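Local coordinates for protein PTS system fructose-specific EIIB component (Bacillus subtilis, PDB 1BLE) that takes up a phosphoryl group on a histidine from its EIIA partner and passes it to fructose as the sugar is carried into the cell, at residues A[30-36]-A[57-63]; A[3-9]-A[78-84]; A[128-132]-A[154-159]. All coordinates share one frame; numbering follows the deposited sequence.

Interaction 1: A[30-36]-A[57-63]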
ATOM      1  N   ARG A  30     -11.295  -6.737   8.137  1.00 67.83           N
ATOM      2  CA  ARG A  30     -10.825  -6.295   6.827  1.00 67.01           C
ATOM      3  C   ARG A  30     -11.849  -5.815   5.803  1.00 63.54           C
ATOM      4  O   ARG A  30     -13.004  -6.222   5.842  1.00 62.18           O
ATOM      5  CB  ARG A  30     -10.036  -7.428   6.202  1.00 69.17           C
ATOM      6  CG  ARG A  30     -10.744  -8.739   6.287  1.00 69.59           C
ATOM      7  CD  ARG A  30      -9.749  -9.860   6.040  1.00 80.02           C
ATOM      8  NE  ARG A  30      -8.779 -10.069   7.129  1.00 80.66           N
ATOM      9  CZ  ARG A  30      -7.575 -10.619   6.950  1.00 82.14           C
ATOM     10  NH1 ARG A  30      -7.190 -10.991   5.722  1.00 80.82           N
ATOM     11  NH2 ARG A  30      -6.787 -10.871   7.997  1.00 81.62           N
ATOM     12  N   ILE A  31     -11.384  -4.970   4.876  1.00 58.76           N
ATOM     13  CA  ILE A  31     -12.180  -4.426   3.785  1.00 53.43           C
ATOM     14  C   ILE A  31     -11.543  -4.922   2.503  1.00 51.25           C
ATOM     15  O   ILE A  31     -10.367  -4.708   2.268  1.00 49.63           O
ATOM     16  CB  ILE A  31     -12.119  -2.908   3.744  1.00 53.64           C
ATOM     17  CG1 ILE A  31     -12.817  -2.349   4.940  1.00 55.75           C
ATOM     18  CG2 ILE A  31     -12.861  -2.350   2.541  1.00 52.29           C
ATOM     19  CD1 ILE A  31     -12.814  -0.863   4.888  1.00 64.17           C
ATOM     20  N   ILE A  32     -12.315  -5.566   1.655  1.00 48.89           N
ATOM     21  CA  ILE A  32     -11.741  -6.038   0.427  1.00 49.46           C
ATOM     22  C   ILE A  32     -12.491  -5.455  -0.759  1.00 50.08           C
ATOM     23  O   ILE A  32     -13.723  -5.497  -0.809  1.00 51.81           O
ATOM     24  CB  ILE A  32     -11.789  -7.564   0.376  1.00 48.40           C
ATOM     25  CG1 ILE A  32     -11.033  -8.141   1.561  1.00 50.68           C
ATOM     26  CG2 ILE A  32     -11.189  -8.064  -0.906  1.00 44.16           C
ATOM     27  CD1 ILE A  32     -11.455  -9.544   1.891  1.00 55.90           C
ATOM     28  N   VAL A  33     -11.752  -4.858  -1.685  1.00 50.45           N
ATOM     29  CA  VAL A  33     -12.369  -4.306  -2.906  1.00 48.93           C
ATOM     30  C   VAL A  33     -12.302  -5.432  -3.931  1.00 48.02           C
ATOM     31  O   VAL A  33     -11.236  -6.015  -4.174  1.00 48.04           O
ATOM     32  CB  VAL A  33     -11.627  -3.029  -3.418  1.00 45.60           C
ATOM     33  CG1 VAL A  33     -12.083  -2.654  -4.801  1.00 44.96           C
ATOM     34  CG2 VAL A  33     -11.937  -1.892  -2.519  1.00 42.42           C
ATOM     35  N   VAL A  34     -13.460  -5.814  -4.448  1.00 46.77           N
ATOM     36  CA  VAL A  34     -13.520  -6.914  -5.414  1.00 45.56           C
ATOM     37  C   VAL A  34     -13.812  -6.314  -6.796  1.00 46.06           C
ATOM     38  O   VAL A  34     -14.858  -5.710  -7.012  1.00 47.32           O
ATOM     39  CB  VAL A  34     -14.619  -7.948  -4.986  1.00 43.40           C
ATOM     40  CG1 VAL A  34     -14.584  -9.168  -5.837  1.00 43.16           C
ATOM     41  CG2 VAL A  34     -14.445  -8.349  -3.524  1.00 40.52           C
ATOM     42  N   SER A  35     -12.850  -6.411  -7.704  1.00 46.56           N
ATOM     43  CA  SER A  35     -13.015  -5.864  -9.055  1.00 49.27           C
ATOM     44  C   SER A  35     -11.853  -6.306  -9.885  1.00 51.35           C
ATOM     45  O   SER A  35     -10.735  -6.115  -9.469  1.00 52.07           O
ATOM     46  CB  SER A  35     -13.048  -4.331  -9.043  1.00 47.75           C
ATOM     47  OG  SER A  35     -12.677  -3.803 -10.315  1.00 42.59           O
ATOM     48  N   ASP A  36     -12.109  -6.866 -11.071  1.00 56.93           N
ATOM     49  CA  ASP A  36     -11.026  -7.325 -11.955  1.00 58.74           C
ATOM     50  C   ASP A  36     -10.223  -6.143 -12.507  1.00 60.81           C
ATOM     51  O   ASP A  36      -9.004  -6.159 -12.442  1.00 63.03           O
ATOM     52  CB  ASP A  36     -11.557  -8.195 -13.100  1.00 57.87           C
ATOM     53  CG  ASP A  36     -12.016  -9.591 -12.639  1.00 58.16           C
ATOM     54  OD1 ASP A  36     -12.882  -9.690 -11.738  1.00 55.65           O
ATOM     55  OD2 ASP A  36     -11.524 -10.591 -13.209  1.00 57.05           O
ATOM     56  N   LYS A  57      -7.313  -3.896   8.086  1.00 58.65           N
ATOM     57  CA  LYS A  57      -6.547  -4.407   6.967  1.00 58.31           C
ATOM     58  C   LYS A  57      -7.427  -4.222   5.724  1.00 55.68           C
ATOM     59  O   LYS A  57      -8.638  -4.318   5.794  1.00 56.82           O
ATOM     60  CB  LYS A  57      -6.148  -5.880   7.220  1.00 61.11           C
ATOM     61  CG  LYS A  57      -5.396  -6.114   8.583  1.00 67.28           C
ATOM     62  CD  LYS A  57      -5.149  -7.609   8.924  1.00 69.32           C
ATOM     63  CE  LYS A  57      -4.854  -7.841  10.427  1.00 71.20           C
ATOM     64  NZ  LYS A  57      -6.019  -7.482  11.322  1.00 72.39           N
ATOM     65  N   ALA A  58      -6.814  -3.863   4.608  1.00 52.20           N
ATOM     66  CA  ALA A  58      -7.522  -3.602   3.379  1.00 47.85           C
ATOM     67  C   ALA A  58      -6.761  -4.181   2.232  1.00 48.71           C
ATOM     68  O   ALA A  58      -5.560  -4.210   2.258  1.00 51.54           O
ATOM     69  CB  ALA A  58      -7.619  -2.158   3.195  1.00 43.03           C
ATOM     70  N   SER A  59      -7.446  -4.641   1.207  1.00 51.48           N
ATOM     71  CA  SER A  59      -6.733  -5.168   0.037  1.00 54.93           C
ATOM     72  C   SER A  59      -7.669  -5.216  -1.153  1.00 52.81           C
ATOM     73  O   SER A  59      -8.889  -5.145  -0.993  1.00 56.45           O
ATOM     74  CB  SER A  59      -6.142  -6.549   0.309  1.00 54.71           C
ATOM     75  OG  SER A  59      -7.140  -7.543   0.160  1.00 61.17           O
ATOM     76  N   ALA A  60      -7.109  -5.249  -2.349  1.00 50.58           N
ATOM     77  CA  ALA A  60      -7.951  -5.291  -3.545  1.00 50.00           C
ATOM     78  C   ALA A  60      -7.640  -6.526  -4.375  1.00 50.16           C
ATOM     79  O   ALA A  60      -6.515  -6.748  -4.814  1.00 52.24           O
ATOM     80  CB  ALA A  60      -7.797  -4.033  -4.378  1.00 45.05           C
ATOM     81  N   VAL A  61      -8.648  -7.349  -4.561  1.00 50.20           N
ATOM     82  CA  VAL A  61      -8.482  -8.560  -5.316  1.00 51.21           C
ATOM     83  C   VAL A  61      -9.519  -8.611  -6.434  1.00 53.94           C
ATOM     84  O   VAL A  61     -10.400  -7.753  -6.517  1.00 54.75           O
ATOM     85  CB  VAL A  61      -8.647  -9.759  -4.389  1.00 50.64           C
ATOM     86  CG1 VAL A  61      -7.470  -9.877  -3.517  1.00 47.13           C
ATOM     87  CG2 VAL A  61      -9.922  -9.606  -3.540  1.00 51.41           C
ATOM     88  N   SER A  62      -9.385  -9.622  -7.287  1.00 57.15           N
ATOM     89  CA  SER A  62     -10.267  -9.894  -8.421  1.00 61.28           C
ATOM     90  C   SER A  62     -11.376 -10.894  -8.047  1.00 64.14           C
ATOM     91  O   SER A  62     -11.261 -11.613  -7.052  1.00 65.57           O
ATOM     92  CB  SER A  62      -9.453 -10.474  -9.574  1.00 61.25           C
ATOM     93  OG  SER A  62      -9.103 -11.837  -9.362  1.00 59.59           O
ATOM     94  N   VAL A  63     -12.421 -10.977  -8.871  1.00 66.74           N
ATOM     95  CA  VAL A  63     -13.526 -11.895  -8.599  1.00 66.62           C
ATOM     96  C   VAL A  63     -13.041 -13.328  -8.424  1.00 68.68           C
ATOM     97  O   VAL A  63     -13.577 -14.081  -7.618  1.00 71.36           O
ATOM     98  CB  VAL A  63     -14.579 -11.831  -9.695  1.00 65.36           C
ATOM     99  CG1 VAL A  63     -15.640 -12.926  -9.489  1.00 63.81           C
ATOM    100  CG2 VAL A  63     -15.219 -10.448  -9.667  1.00 62.75           C
TER

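Interaction 2: A[3-9]-A[78-84]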
ATOM      1  N   ASN A   3     -16.651 -14.873   7.079  1.00 53.85           N
ATOM      2  CA  ASN A   3     -17.937 -14.258   7.418  1.00 53.56           C
ATOM      3  C   ASN A   3     -18.078 -12.873   6.802  1.00 51.48           C
ATOM      4  O   ASN A   3     -17.481 -11.902   7.285  1.00 50.92           O
ATOM      5  CB  ASN A   3     -18.124 -14.196   8.949  1.00 58.51           C
ATOM      6  CG  ASN A   3     -19.469 -13.572   9.373  1.00 62.84           C
ATOM      7  OD1 ASN A   3     -19.660 -13.276  10.539  1.00 66.98           O
ATOM      8  ND2 ASN A   3     -20.384 -13.362   8.429  1.00 66.34           N
ATOM      9  N   ILE A   4     -18.871 -12.802   5.733  1.00 49.02           N
ATOM     10  CA  ILE A   4     -19.150 -11.569   4.980  1.00 48.53           C
ATOM     11  C   ILE A   4     -20.319 -10.800   5.652  1.00 49.74           C
ATOM     12  O   ILE A   4     -21.490 -11.190   5.532  1.00 54.73           O
ATOM     13  CB  ILE A   4     -19.496 -11.934   3.512  1.00 46.26           C
ATOM     14  CG1 ILE A   4     -18.250 -12.483   2.820  1.00 46.88           C
ATOM     15  CG2 ILE A   4     -20.058 -10.765   2.792  1.00 42.92           C
ATOM     16  CD1 ILE A   4     -18.478 -12.940   1.386  1.00 48.49           C
ATOM     17  N   VAL A   5     -20.014  -9.691   6.324  1.00 46.17           N
ATOM     18  CA  VAL A   5     -21.026  -8.943   7.040  1.00 44.61           C
ATOM     19  C   VAL A   5     -21.805  -7.896   6.244  1.00 46.07           C
ATOM     20  O   VAL A   5     -22.893  -7.462   6.669  1.00 45.87           O
ATOM     21  CB  VAL A   5     -20.431  -8.317   8.333  1.00 43.13           C
ATOM     22  CG1 VAL A   5     -19.847  -9.368   9.199  1.00 46.93           C
ATOM     23  CG2 VAL A   5     -19.376  -7.329   8.020  1.00 41.86           C
ATOM     24  N   LEU A   6     -21.262  -7.507   5.083  1.00 46.50           N
ATOM     25  CA  LEU A   6     -21.882  -6.482   4.215  1.00 46.08           C
ATOM     26  C   LEU A   6     -21.198  -6.502   2.885  1.00 44.72           C
ATOM     27  O   LEU A   6     -19.978  -6.572   2.873  1.00 45.78           O
ATOM     28  CB  LEU A   6     -21.647  -5.082   4.806  1.00 44.44           C
ATOM     29  CG  LEU A   6     -22.126  -3.838   4.059  1.00 42.63           C
ATOM     30  CD1 LEU A   6     -23.632  -3.677   4.310  1.00 42.21           C
ATOM     31  CD2 LEU A   6     -21.319  -2.609   4.528  1.00 40.52           C
ATOM     32  N   ALA A   7     -21.965  -6.489   1.789  1.00 44.76           N
ATOM     33  CA  ALA A   7     -21.411  -6.434   0.419  1.00 44.05           C
ATOM     34  C   ALA A   7     -21.953  -5.085  -0.031  1.00 45.34           C
ATOM     35  O   ALA A   7     -23.159  -4.894  -0.028  1.00 49.07           O
ATOM     36  CB  ALA A   7     -21.960  -7.537  -0.421  1.00 40.52           C
ATOM     37  N   ARG A   8     -21.079  -4.132  -0.354  1.00 45.93           N
ATOM     38  CA  ARG A   8     -21.519  -2.768  -0.724  1.00 45.50           C
ATOM     39  C   ARG A   8     -21.088  -2.275  -2.076  1.00 45.34           C
ATOM     40  O   ARG A   8     -19.939  -2.485  -2.480  1.00 45.85           O
ATOM     41  CB  ARG A   8     -21.007  -1.735   0.302  1.00 47.17           C
ATOM     42  CG  ARG A   8     -21.343  -0.280  -0.042  1.00 44.61           C
ATOM     43  CD  ARG A   8     -20.934   0.672   1.057  1.00 41.42           C
ATOM     44  NE  ARG A   8     -22.069   1.490   1.428  1.00 44.69           N
ATOM     45  CZ  ARG A   8     -22.157   2.800   1.261  1.00 43.18           C
ATOM     46  NH1 ARG A   8     -21.177   3.494   0.750  1.00 43.59           N
ATOM     47  NH2 ARG A   8     -23.282   3.405   1.531  1.00 46.73           N
ATOM     48  N   ILE A   9     -21.990  -1.565  -2.747  1.00 43.14           N
ATOM     49  CA  ILE A   9     -21.670  -1.000  -4.034  1.00 43.09           C
ATOM     50  C   ILE A   9     -21.369   0.462  -3.807  1.00 46.67           C
ATOM     51  O   ILE A   9     -22.179   1.215  -3.258  1.00 45.75           O
ATOM     52  CB  ILE A   9     -22.805  -1.098  -5.047  1.00 41.87           C
ATOM     53  CG1 ILE A   9     -23.115  -2.565  -5.361  1.00 43.14           C
ATOM     54  CG2 ILE A   9     -22.415  -0.348  -6.339  1.00 42.08           C
ATOM     55  CD1 ILE A   9     -24.228  -2.713  -6.383  1.00 42.29           C
ATOM     56  N   VAL A  78     -12.966 -15.266   9.705  1.00 71.69           N
ATOM     57  CA  VAL A  78     -12.651 -13.833   9.535  1.00 65.76           C
ATOM     58  C   VAL A  78     -13.919 -13.041   9.191  1.00 65.30           C
ATOM     59  O   VAL A  78     -14.798 -13.540   8.467  1.00 64.89           O
ATOM     60  CB  VAL A  78     -11.637 -13.585   8.376  1.00 63.20           C
ATOM     61  CG1 VAL A  78     -11.399 -12.109   8.211  1.00 61.43           C
ATOM     62  CG2 VAL A  78     -10.327 -14.277   8.628  1.00 61.34           C
ATOM     63  N   THR A  79     -13.994 -11.809   9.697  1.00 61.70           N
ATOM     64  CA  THR A  79     -15.136 -10.939   9.475  1.00 61.39           C
ATOM     65  C   THR A  79     -14.750  -9.851   8.491  1.00 60.28           C
ATOM     66  O   THR A  79     -13.927  -8.994   8.808  1.00 62.87           O
ATOM     67  CB  THR A  79     -15.591 -10.343  10.818  1.00 63.50           C
ATOM     68  OG1 THR A  79     -16.458 -11.286  11.455  1.00 72.02           O
ATOM     69  CG2 THR A  79     -16.327  -9.016  10.648  1.00 64.99           C
ATOM     70  N   ALA A  80     -15.386  -9.856   7.321  1.00 56.40           N
ATOM     71  CA  ALA A  80     -15.079  -8.888   6.274  1.00 53.13           C
ATOM     72  C   ALA A  80     -16.245  -8.140   5.676  1.00 53.67           C
ATOM     73  O   ALA A  80     -17.406  -8.559   5.752  1.00 53.05           O
ATOM     74  CB  ALA A  80     -14.351  -9.576   5.163  1.00 55.51           C
ATOM     75  N   MET A  81     -15.897  -7.068   4.976  1.00 53.27           N
ATOM     76  CA  MET A  81     -16.848  -6.198   4.303  1.00 52.55           C
ATOM     77  C   MET A  81     -16.291  -6.002   2.885  1.00 52.46           C
ATOM     78  O   MET A  81     -15.120  -5.651   2.726  1.00 55.81           O
ATOM     79  CB  MET A  81     -16.901  -4.883   5.070  1.00 55.52           C
ATOM     80  CG  MET A  81     -17.856  -3.902   4.541  1.00 64.33           C
ATOM     81  SD  MET A  81     -17.745  -2.375   5.419  1.00 73.93           S
ATOM     82  CE  MET A  81     -18.329  -1.316   4.056  1.00 68.23           C
ATOM     83  N   LEU A  82     -17.082  -6.349   1.864  1.00 52.40           N
ATOM     84  CA  LEU A  82     -16.670  -6.216   0.442  1.00 49.82           C
ATOM     85  C   LEU A  82     -17.174  -4.912  -0.207  1.00 49.64           C
ATOM     86  O   LEU A  82     -18.275  -4.420   0.104  1.00 50.96           O
ATOM     87  CB  LEU A  82     -17.199  -7.394  -0.372  1.00 46.67           C
ATOM     88  CG  LEU A  82     -16.849  -8.782   0.161  1.00 45.24           C
ATOM     89  CD1 LEU A  82     -17.512  -9.856  -0.674  1.00 49.10           C
ATOM     90  CD2 LEU A  82     -15.349  -8.972   0.121  1.00 48.49           C
ATOM     91  N   LEU A  83     -16.355  -4.353  -1.091  1.00 45.37           N
ATOM     92  CA  LEU A  83     -16.699  -3.149  -1.809  1.00 43.62           C
ATOM     93  C   LEU A  83     -16.743  -3.483  -3.285  1.00 43.54           C
ATOM     94  O   LEU A  83     -15.839  -4.152  -3.805  1.00 45.07           O
ATOM     95  CB  LEU A  83     -15.657  -2.082  -1.548  1.00 48.62           C
ATOM     96  CG  LEU A  83     -15.938  -1.287  -0.273  1.00 53.66           C
ATOM     97  CD1 LEU A  83     -14.786  -0.324  -0.002  1.00 54.00           C
ATOM     98  CD2 LEU A  83     -17.262  -0.542  -0.437  1.00 52.03           C
ATOM     99  N   PHE A  84     -17.784  -3.030  -3.969  1.00 41.75           N
ATOM    100  CA  PHE A  84     -17.932  -3.308  -5.398  1.00 42.81           C
ATOM    101  C   PHE A  84     -18.141  -2.005  -6.162  1.00 44.56           C
ATOM    102  O   PHE A  84     -18.691  -1.053  -5.639  1.00 46.05           O
ATOM    103  CB  PHE A  84     -19.135  -4.259  -5.648  1.00 42.57           C
ATOM    104  CG  PHE A  84     -18.962  -5.640  -5.069  1.00 41.46           C
ATOM    105  CD1 PHE A  84     -18.279  -6.620  -5.757  1.00 40.53           C
ATOM    106  CD2 PHE A  84     -19.421  -5.939  -3.795  1.00 40.52           C
ATOM    107  CE1 PHE A  84     -18.060  -7.863  -5.166  1.00 41.12           C
ATOM    108  CE2 PHE A  84     -19.198  -7.161  -3.221  1.00 40.52           C
ATOM    109  CZ  PHE A  84     -18.525  -8.122  -3.896  1.00 40.52           C
TER

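Interaction 3: A[128-132]-A[154-159]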
ATOM      1  N   ILE A 128     -28.562  -2.607 -14.881  1.00 60.77           N
ATOM      2  CA  ILE A 128     -29.945  -3.012 -14.644  1.00 61.01           C
ATOM      3  C   ILE A 128     -30.173  -4.501 -14.785  1.00 63.36           C
ATOM      4  O   ILE A 128     -30.844  -5.102 -13.938  1.00 64.29           O
ATOM      5  CB  ILE A 128     -30.889  -2.237 -15.562  1.00 61.61           C
ATOM      6  CG1 ILE A 128     -30.791  -0.743 -15.216  1.00 63.41           C
ATOM      7  CG2 ILE A 128     -32.299  -2.744 -15.429  1.00 60.12           C
ATOM      8  CD1 ILE A 128     -31.684   0.176 -16.012  1.00 58.65           C
ATOM      9  N   LYS A 129     -29.616  -5.106 -15.832  1.00 63.27           N
ATOM     10  CA  LYS A 129     -29.758  -6.538 -16.014  1.00 64.42           C
ATOM     11  C   LYS A 129     -29.243  -7.228 -14.758  1.00 65.14           C
ATOM     12  O   LYS A 129     -29.967  -8.032 -14.141  1.00 66.42           O
ATOM     13  CB  LYS A 129     -28.961  -7.001 -17.230  1.00 67.15           C
ATOM     14  CG  LYS A 129     -29.402  -6.364 -18.545  1.00 69.95           C
ATOM     15  N   ALA A 130     -28.039  -6.827 -14.327  1.00 65.34           N
ATOM     16  CA  ALA A 130     -27.383  -7.409 -13.144  1.00 66.12           C
ATOM     17  C   ALA A 130     -28.145  -7.218 -11.826  1.00 67.29           C
ATOM     18  O   ALA A 130     -28.144  -8.125 -10.962  1.00 67.28           O
ATOM     19  CB  ALA A 130     -25.955  -6.930 -13.027  1.00 64.22           C
ATOM     20  N   PHE A 131     -28.766  -6.043 -11.651  1.00 65.07           N
ATOM     21  CA  PHE A 131     -29.577  -5.807 -10.465  1.00 65.42           C
ATOM     22  C   PHE A 131     -30.760  -6.794 -10.564  1.00 68.56           C
ATOM     23  O   PHE A 131     -31.221  -7.309  -9.536  1.00 69.95           O
ATOM     24  CB  PHE A 131     -30.087  -4.365 -10.395  1.00 62.51           C
ATOM     25  CG  PHE A 131     -29.117  -3.390  -9.762  1.00 62.83           C
ATOM     26  CD1 PHE A 131     -28.512  -3.668  -8.535  1.00 62.93           C
ATOM     27  CD2 PHE A 131     -28.830  -2.161 -10.382  1.00 60.32           C
ATOM     28  CE1 PHE A 131     -27.642  -2.738  -7.942  1.00 62.45           C
ATOM     29  CE2 PHE A 131     -27.966  -1.234  -9.802  1.00 56.48           C
ATOM     30  CZ  PHE A 131     -27.372  -1.515  -8.587  1.00 59.79           C
ATOM     31  N   GLU A 132     -31.249  -7.066 -11.788  1.00 69.99           N
ATOM     32  CA  GLU A 132     -32.352  -8.026 -11.982  1.00 70.81           C
ATOM     33  C   GLU A 132     -31.839  -9.388 -11.515  1.00 68.40           C
ATOM     34  O   GLU A 132     -32.282  -9.911 -10.477  1.00 69.06           O
ATOM     35  CB  GLU A 132     -32.793  -8.133 -13.456  1.00 76.59           C
ATOM     36  CG  GLU A 132     -33.278  -6.831 -14.146  1.00 84.03           C
ATOM     37  CD  GLU A 132     -34.710  -6.383 -13.776  1.00 88.95           C
ATOM     38  OE1 GLU A 132     -35.195  -6.688 -12.653  1.00 91.01           O
ATOM     39  OE2 GLU A 132     -35.341  -5.682 -14.616  1.00 90.84           O
ATOM     40  N   PHE A 154     -34.396  -1.102  -2.859  1.00 78.37           N
ATOM     41  CA  PHE A 154     -33.876  -0.684  -4.139  1.00 74.82           C
ATOM     42  C   PHE A 154     -34.654  -1.225  -5.282  1.00 75.25           C
ATOM     43  O   PHE A 154     -34.816  -0.530  -6.286  1.00 76.04           O
ATOM     44  CB  PHE A 154     -32.446  -1.095  -4.323  1.00 68.26           C
ATOM     45  CG  PHE A 154     -31.813  -0.424  -5.473  1.00 61.95           C
ATOM     46  CD1 PHE A 154     -31.716   0.968  -5.492  1.00 61.04           C
ATOM     47  CD2 PHE A 154     -31.334  -1.162  -6.550  1.00 61.54           C
ATOM     48  CE1 PHE A 154     -31.144   1.611  -6.569  1.00 59.19           C
ATOM     49  CE2 PHE A 154     -30.755  -0.534  -7.648  1.00 57.78           C
ATOM     50  CZ  PHE A 154     -30.655   0.850  -7.658  1.00 59.94           C
ATOM     51  N   VAL A 155     -35.084  -2.479  -5.157  1.00 75.68           N
ATOM     52  CA  VAL A 155     -35.863  -3.138  -6.200  1.00 78.30           C
ATOM     53  C   VAL A 155     -37.108  -2.325  -6.549  1.00 76.23           C
ATOM     54  O   VAL A 155     -37.274  -1.925  -7.702  1.00 75.96           O
ATOM     55  CB  VAL A 155     -36.233  -4.582  -5.818  1.00 81.67           C
ATOM     56  CG1 VAL A 155     -37.306  -5.112  -6.741  1.00 85.37           C
ATOM     57  CG2 VAL A 155     -34.991  -5.477  -5.923  1.00 83.90           C
ATOM     58  N   GLN A 156     -37.947  -2.027  -5.561  1.00 74.73           N
ATOM     59  CA  GLN A 156     -39.130  -1.216  -5.820  1.00 73.90           C
ATOM     60  C   GLN A 156     -38.689   0.094  -6.502  1.00 73.02           C
ATOM     61  O   GLN A 156     -39.240   0.454  -7.537  1.00 75.36           O
ATOM     62  CB  GLN A 156     -39.947  -0.932  -4.533  1.00 70.31           C
ATOM     63  N   ILE A 157     -37.626   0.737  -6.006  1.00 72.65           N
ATOM     64  CA  ILE A 157     -37.166   2.011  -6.596  1.00 71.17           C
ATOM     65  C   ILE A 157     -36.755   1.906  -8.072  1.00 74.37           C
ATOM     66  O   ILE A 157     -37.132   2.741  -8.900  1.00 73.14           O
ATOM     67  CB  ILE A 157     -36.029   2.647  -5.759  1.00 66.94           C
ATOM     68  CG1 ILE A 157     -36.591   3.270  -4.494  1.00 62.50           C
ATOM     69  CG2 ILE A 157     -35.268   3.704  -6.556  1.00 64.81           C
ATOM     70  CD1 ILE A 157     -35.519   3.678  -3.541  1.00 61.68           C
ATOM     71  N   LEU A 158     -35.986   0.871  -8.391  1.00 76.69           N
ATOM     72  CA  LEU A 158     -35.513   0.648  -9.751  1.00 79.44           C
ATOM     73  C   LEU A 158     -36.660   0.359 -10.704  1.00 84.32           C
ATOM     74  O   LEU A 158     -36.687   0.915 -11.803  1.00 87.07           O
ATOM     75  CB  LEU A 158     -34.521  -0.509  -9.767  1.00 75.96           C
ATOM     76  CG  LEU A 158     -34.036  -1.082 -11.100  1.00 72.14           C
ATOM     77  CD1 LEU A 158     -33.224  -0.075 -11.879  1.00 69.60           C
ATOM     78  CD2 LEU A 158     -33.209  -2.312 -10.812  1.00 68.63           C
ATOM     79  N   ARG A 159     -37.599  -0.498 -10.293  1.00 88.24           N
ATOM     80  CA  ARG A 159     -38.769  -0.865 -11.125  1.00 92.13           C
ATOM     81  C   ARG A 159     -39.657   0.329 -11.519  1.00 92.69           C
ATOM     82  O   ARG A 159     -40.090   0.425 -12.673  1.00 91.87           O
ATOM     83  CB  ARG A 159     -39.658  -1.898 -10.415  1.00 93.88           C
ATOM     84  CG  ARG A 159     -38.954  -3.128  -9.904  1.00 93.45           C
ATOM     85  CD  ARG A 159     -38.497  -4.032 -11.004  1.00 94.65           C
ATOM     86  NE  ARG A 159     -38.546  -5.405 -10.520  1.00 99.08           N
ATOM     87  CZ  ARG A 159     -38.249  -6.481 -11.240  1.00 99.75           C
ATOM     88  NH1 ARG A 159     -37.868  -6.340 -12.503  1.00101.07           N
ATOM     89  NH2 ARG A 159     -38.360  -7.692 -10.704  1.00 98.80           N
TER

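Interaction 1: A[30-36]-A[57-63]
Strands 30-34 and 57-61, joined by a helical beta-alpha-beta crossover, run parallel at one margin of the central alpha/beta sheet. Five backbone hydrogen bonds zip them together, from Ile31 N to Lys57 O (3.0 Å) at one end to Ser35 N to Val61 O (3.0 Å) at the other. Beta-branched residues suit such extended strands. Ile32 CG2 lies 3.3 Å from Val61 CG2, which the valine's first torsion (-73°) places between its own backbone N and carbonyl carbon; on the opposite face Val33 CB lies beside the smaller Ala60 CB (4.1 Å). Where the strands start, Arg30 NH2 lies 3.8 Å from the methylene Lys57 CD, while the like-charged end of the lysine, NZ, stays farther off. Past their far ends, Asp36 OD1 accepts a hydrogen bond from Val63 N (3.2 Å) in the first turn of helix 63-71, reached from above the carboxylate plane; an acidic group suits a place beside the N-H groups of a helix start. Ser35 and Ser62 are N-caps of the helices that follow, and Ser35 OG also bonds Glu85. Strand 79-84 flanks strand 30-34, helix 18-26 covers Ile31, and Met43 of a neighbouring subunit packs on Ile32, Ser59 and Val61.

Interaction 2: A[3-9]-A[78-84]
Strand 3-9 pairs in parallel with strand 79-84 at the middle of the alpha/beta sheet, Asn3 N bonding Val78 O (2.7 Å) and Ala80 N bonding Asn3 O. The ladder is interrupted by a beta bulge: Val5, its backbone bent toward helical angles (psi -17°), is an extra residue between the Ile4-Ala80 and Ala7-Leu82 pairs. The closer packing lies mostly beyond it. On one face Leu6 and Met81 lie side by side, CD2 of the leucine 3.3 Å from CE of the methionine, whose extended, flexible chain follows its neighbour. Arg8 CB lies 4.0 Å from Leu83 CD2, and the arginine's aliphatic part runs alongside before its charged end leaves for Asn104 and Asp10. The other face is apolar throughout: Ile4 CD1 meets Leu82 CD1 (3.8 Å), and helix 88-94 covers Leu82 and Phe84. At the starting end the side chains, though not the backbone, are looser and nearer solvent. There the polar Asn3 and Thr79 point the same way, OD1 and OG1 3.9 Å apart, and the side chains of Val5 and Thr79 cross at about a right angle. Toward the far end Ala7, small enough to fit close to a phenyl ring, sets CB 4.0 Å from Phe84 CE2, while Arg8 O accepts Phe84 N and sits at the edge of that ring, 3.7 Å from CD2.

Interaction 3: A[128-132]-A[154-159]
Phe154 drives the edge of its ring at the face of Phe131 in a T-shaped (edge-to-face) stack, with centroids 4.8 Å apart and planes at 60°. Its CE2 stands 3.5 Å above the Phe131 ring plane, over the ring centre, so the weakly positive C-H edge faces the pi electrons. With Phe131 cut back to an alanine, a gap is likely to open under Phe154 CE2 and leave the edge of that ring without the face it leans on.

Aliphatic contacts continue the seam. One turn after Phe154, Leu158 carries its CG anti to the backbone N (chi1 171°), which sends the forked end across to the other helix: CD2 reaches Phe131 CB (3.8 Å), and CD1 meets Ile128 CG1 (4.2 Å). A leucine suits this place because its two methyl groups can touch residues almost a turn apart. These contacts join helix 125-136 to the short C-terminal helix 154-159, their segments running roughly antiparallel at 140° with axes 11.5 Å apart, a spacing bridged by large side chains. Both helices also meet strand 140-143 of the central sheet, Phe131 through Leu141 and Ile157 through Leu143.

The charged contact lies toward the outer side, where Arg159 is exposed. Glu132 OE1 forms a salt bridge with Arg159 NH1 (2.7 Å), but the oxygen lies over one face of the guanidinium, and the two flat groups are steeply inclined. OE2 stays farther from NH1, at 3.4 Å, and thus the bridge is one-sided rather than a flat, two-pronged pairing.

In the fold
Interactions 1 and 2 are adjacent parts of one sheet: strands 30-34 and 79-84 are neighbours, probably hydrogen-bonded at Ile32 O to Leu83 N (2.9 Å) and Val34 N to Leu83 O (3.0 Å), and interaction 1 is nested within the chain loop closed by interaction 2. Interaction 3 comes later in the chain and lies across its centre from interaction 1, the two contact centres about 25 Å apart, yet it reaches interaction 2 where Ile9 CD1 packs on Phe131 CE1 (3.8 Å). His15, the histidine that takes up the phosphoryl group, lies nearest the sheet contacts, its side chain about 8 Å from that of Arg8 and about 11 Å from that of Ile31, whereas interaction 3 is remote from it.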